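Polyporopepsin (Irpex lacteus, PDB 1WKR) is a pepsin-like aspartic endopeptidase of broad specificity that cleaves peptide bonds with a pair of catalytic aspartates and clots milk. Local coordinates at residues A54-T62 against V114-S122. Residues are numbered along the deposited sequence; the frame is centred on the assembly and turned at random.
With SO4 (sulfate ion), chain H; SO4 (sulfate ion), chain D.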
loop_
_atom_site.group_PDB
_atom_site.type_symbol
_atom_site.label_atom_id
_atom_site.label_comp_id
_atom_site.label_asym_id
_atom_site.label_seq_id
_atom_site.Cartn_x
_atom_site.Cartn_y
_atom_site.Cartn_z
ATOM N N ALA A 54 13.507 -9.328 -24.608
ATOM C CA ALA A 54 14.368 -9.820 -23.557
ATOM C C ALA A 54 15.368 -8.898 -23.126
ATOM O O ALA A 54 15.582 -7.772 -23.654
ATOM C CB ALA A 54 15.204 -10.981 -24.210
ATOM N N THR A 55 15.720 -9.047 -21.691
ATOM C CA THR A 55 16.877 -8.338 -21.234
ATOM C C THR A 55 17.968 -9.362 -20.807
ATOM O O THR A 55 17.776 -10.491 -20.932
ATOM C CB THR A 55 16.599 -7.392 -20.049
ATOM O OG1 THR A 55 16.410 -8.215 -18.831
ATOM C CG2 THR A 55 15.349 -6.579 -20.226
ATOM N N SER A 56 19.116 -8.768 -20.342
ATOM C CA SER A 56 20.187 -9.674 -19.910
ATOM C C SER A 56 20.072 -10.126 -18.475
ATOM O O SER A 56 20.883 -10.875 -17.950
ATOM C CB SER A 56 21.474 -8.887 -19.982
ATOM O OG SER A 56 21.523 -7.802 -19.176
ATOM N N ASP A 57 18.957 -9.747 -17.772
ATOM C CA ASP A 57 18.866 -9.932 -16.305
ATOM C C ASP A 57 17.788 -10.870 -15.885
ATOM O O ASP A 57 16.669 -10.931 -16.426
ATOM C CB ASP A 57 18.564 -8.577 -15.672
ATOM C CG ASP A 57 19.700 -7.610 -15.810
ATOM O OD1 ASP A 57 20.871 -7.956 -15.398
ATOM O OD2 ASP A 57 19.497 -6.487 -16.284
ATOM N N LYS A 58 18.091 -11.572 -14.795
ATOM C CA LYS A 58 17.058 -12.198 -13.915
ATOM C C LYS A 58 16.692 -11.150 -12.850
ATOM O O LYS A 58 17.376 -10.169 -12.662
ATOM C CB LYS A 58 17.641 -13.456 -13.228
ATOM C CG LYS A 58 18.173 -14.542 -14.224
ATOM C CD LYS A 58 17.133 -14.901 -15.131
ATOM C CE LYS A 58 17.583 -16.255 -16.004
ATOM N NZ LYS A 58 16.550 -16.590 -16.954
ATOM N N VAL A 59 15.568 -11.464 -12.172
ATOM C CA VAL A 59 15.036 -10.522 -11.185
ATOM C C VAL A 59 14.520 -11.313 -9.993
ATOM O O VAL A 59 14.047 -12.442 -10.132
ATOM C CB VAL A 59 13.919 -9.601 -11.819
ATOM C CG1 VAL A 59 12.736 -10.425 -12.301
ATOM C CG2 VAL A 59 13.470 -8.539 -10.840
ATOM N N SER A 60 14.657 -10.715 -8.807
ATOM C CA SER A 60 14.232 -11.360 -7.525
ATOM C C SER A 60 13.890 -10.228 -6.555
ATOM O O SER A 60 14.629 -9.310 -6.406
ATOM C CB SER A 60 15.518 -12.157 -6.969
ATOM O OG SER A 60 15.208 -12.747 -5.803
ATOM N N VAL A 61 12.734 -10.486 -5.886
ATOM C CA VAL A 61 12.309 -9.574 -4.802
ATOM C C VAL A 61 11.832 -10.410 -3.611
ATOM O O VAL A 61 11.026 -11.307 -3.775
ATOM C CB VAL A 61 11.208 -8.553 -5.245
ATOM C CG1 VAL A 61 10.855 -7.625 -4.095
ATOM C CG2 VAL A 61 11.693 -7.777 -6.521
ATOM N N THR A 62 12.268 -9.992 -2.419
ATOM C CA THR A 62 11.787 -10.578 -1.177
ATOM C C THR A 62 10.885 -9.580 -0.433
ATOM O O THR A 62 11.278 -8.400 -0.247
ATOM C CB THR A 62 12.969 -10.998 -0.275
ATOM O OG1 THR A 62 13.699 -12.037 -0.941
ATOM C CG2 THR A 62 12.524 -11.624 1.054
ATOM N N VAL A 114 17.134 -1.278 -6.918
ATOM C CA VAL A 114 18.618 -1.509 -7.008
ATOM C C VAL A 114 18.916 -2.760 -6.203
ATOM O O VAL A 114 18.592 -2.832 -4.995
ATOM C CB VAL A 114 19.363 -0.271 -6.472
ATOM C CG1 VAL A 114 20.877 -0.572 -6.421
ATOM C CG2 VAL A 114 19.060 0.932 -7.359
ATOM N N GLY A 115 19.519 -3.731 -6.815
ATOM C CA GLY A 115 19.789 -5.040 -6.169
ATOM C C GLY A 115 18.882 -6.110 -6.595
ATOM O O GLY A 115 19.108 -7.298 -6.302
ATOM N N THR A 116 17.769 -5.807 -7.289
ATOM C CA THR A 116 16.828 -6.827 -7.699
ATOM C C THR A 116 17.234 -7.570 -8.995
ATOM O O THR A 116 16.695 -8.643 -9.217
ATOM C CB THR A 116 15.350 -6.307 -7.810
ATOM O OG1 THR A 116 15.250 -5.354 -8.914
ATOM C CG2 THR A 116 14.887 -5.636 -6.484
ATOM N N LEU A 117 18.062 -6.934 -9.797
ATOM C CA LEU A 117 18.491 -7.571 -11.071
ATOM C C LEU A 117 19.862 -8.309 -10.806
ATOM O O LEU A 117 20.680 -7.880 -10.078
ATOM C CB LEU A 117 18.738 -6.539 -12.130
ATOM C CG LEU A 117 17.481 -5.698 -12.563
ATOM C CD1 LEU A 117 17.898 -4.556 -13.511
ATOM C CD2 LEU A 117 16.406 -6.594 -13.147
ATOM N N SER A 118 19.975 -9.383 -11.606
ATOM C CA SER A 118 21.267 -10.134 -11.606
ATOM C C SER A 118 21.543 -10.486 -13.081
ATOM O O SER A 118 20.661 -11.025 -13.730
ATOM C CB SER A 118 21.144 -11.392 -10.828
ATOM O OG SER A 118 22.379 -12.139 -10.870
ATOM N N PRO A 119 22.751 -10.211 -13.584
ATOM C CA PRO A 119 23.963 -9.829 -12.811
ATOM C C PRO A 119 24.116 -8.388 -12.561
ATOM O O PRO A 119 25.039 -7.935 -11.834
ATOM C CB PRO A 119 25.097 -10.240 -13.762
ATOM C CG PRO A 119 24.513 -10.047 -15.190
ATOM C CD PRO A 119 23.054 -10.543 -15.014
ATOM N N HIS A 120 23.166 -7.473 -13.000
ATOM C CA HIS A 120 23.387 -6.036 -12.870
ATOM C C HIS A 120 22.833 -5.558 -11.514
ATOM O O HIS A 120 21.779 -4.861 -11.462
ATOM C CB HIS A 120 22.679 -5.371 -14.035
ATOM C CG HIS A 120 23.360 -5.641 -15.348
ATOM N ND1 HIS A 120 22.871 -6.428 -16.290
ATOM C CD2 HIS A 120 24.633 -5.156 -15.768
ATOM C CE1 HIS A 120 23.732 -6.519 -17.397
ATOM N NE2 HIS A 120 24.760 -5.813 -17.028
ATOM N N THR A 121 23.569 -5.816 -10.457
ATOM C CA THR A 121 23.050 -5.647 -9.077
ATOM C C THR A 121 23.073 -4.206 -8.718
ATOM O O THR A 121 22.398 -3.933 -7.647
ATOM C CB THR A 121 23.869 -6.550 -8.065
ATOM O OG1 THR A 121 25.128 -6.292 -8.244
ATOM C CG2 THR A 121 23.660 -7.975 -8.528
ATOM N N SER A 122 23.645 -3.310 -9.391
ATOM C CA SER A 122 23.554 -1.928 -9.062
ATOM C C SER A 122 22.632 -1.109 -9.927
ATOM O O SER A 122 22.473 0.085 -9.750
ATOM C CB SER A 122 24.989 -1.165 -9.137
ATOM O OG SER A 122 25.297 -0.937 -10.536
HETATM S S SO4 H . 25.955 -3.172 -12.511
HETATM O O1 SO4 H . 24.484 -3.083 -12.267
HETATM O O2 SO4 H . 26.741 -2.720 -11.406
HETATM O O3 SO4 H . 26.498 -4.675 -13.086
HETATM O O4 SO4 H . 26.272 -2.293 -13.879
HETATM S S SO4 D . 13.621 -18.138 -15.136
HETATM O O1 SO4 D . 13.004 -19.042 -16.382
HETATM O O2 SO4 D . 12.803 -16.883 -15.166
HETATM O O3 SO4 D . 13.370 -18.858 -13.939
HETATM O O4 SO4 D . 14.985 -17.839 -15.327
#
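In the N-terminal lobe of this pepsin-like fold, strand 57-62 carries the short strand 117-118 on one edge as an antiparallel pair, while strand 67-79 lies along its other edge and completes the hairpin. Lys58 and Ser118 form the hydrogen-bonded pair: Lys58 N gives to Ser118 O at 2.8 Å, and Ser118 N returns to Lys58 O at 2.9 Å. Beyond the non-hydrogen-bonded pair Val59-Leu117, Ser60 N reaches Thr116 O at 2.9 Å. Val59 CB meets Leu117 CD2 at 4.1 Å, on the face where Phe68 and Glu72 touch Val59. Val61 CG2 lies beside Thr116 CG2, 3.8 Å away; Val61 also packs on the bound peptide, near the active-site Asp32, whereas Thr116 OG1 is hydrogen-bonded to Thr113 O and Asn37 ND2. At the corner, Asp57 N donates to Thr55 OG1 in an ST turn. With CG beside its own backbone N (chi1 -67°), Asp57 extends its carboxylate to the His120 ring, and Leu117 CD1 packs against OD2 at 3.7 Å. His120 ND1 donates to Asp57 OD1 at 2.7 Å, on the syn side and 16° out of the carboxylate plane, with weak bonds from His120 N to OD1 and from ND1 to OD2. Replacing Asp57 by an alanine would probably leave ND1 without its acceptor and let the imidazole turn, weakening the hold on the turn after cis-Pro119. The carboxylate and ring planes stand 89° apart, Pro119 CG lies on one face of the ring, offset toward its rim, and Ser56 OG sits at the ring edge, 3.1 Å from His120 CE1.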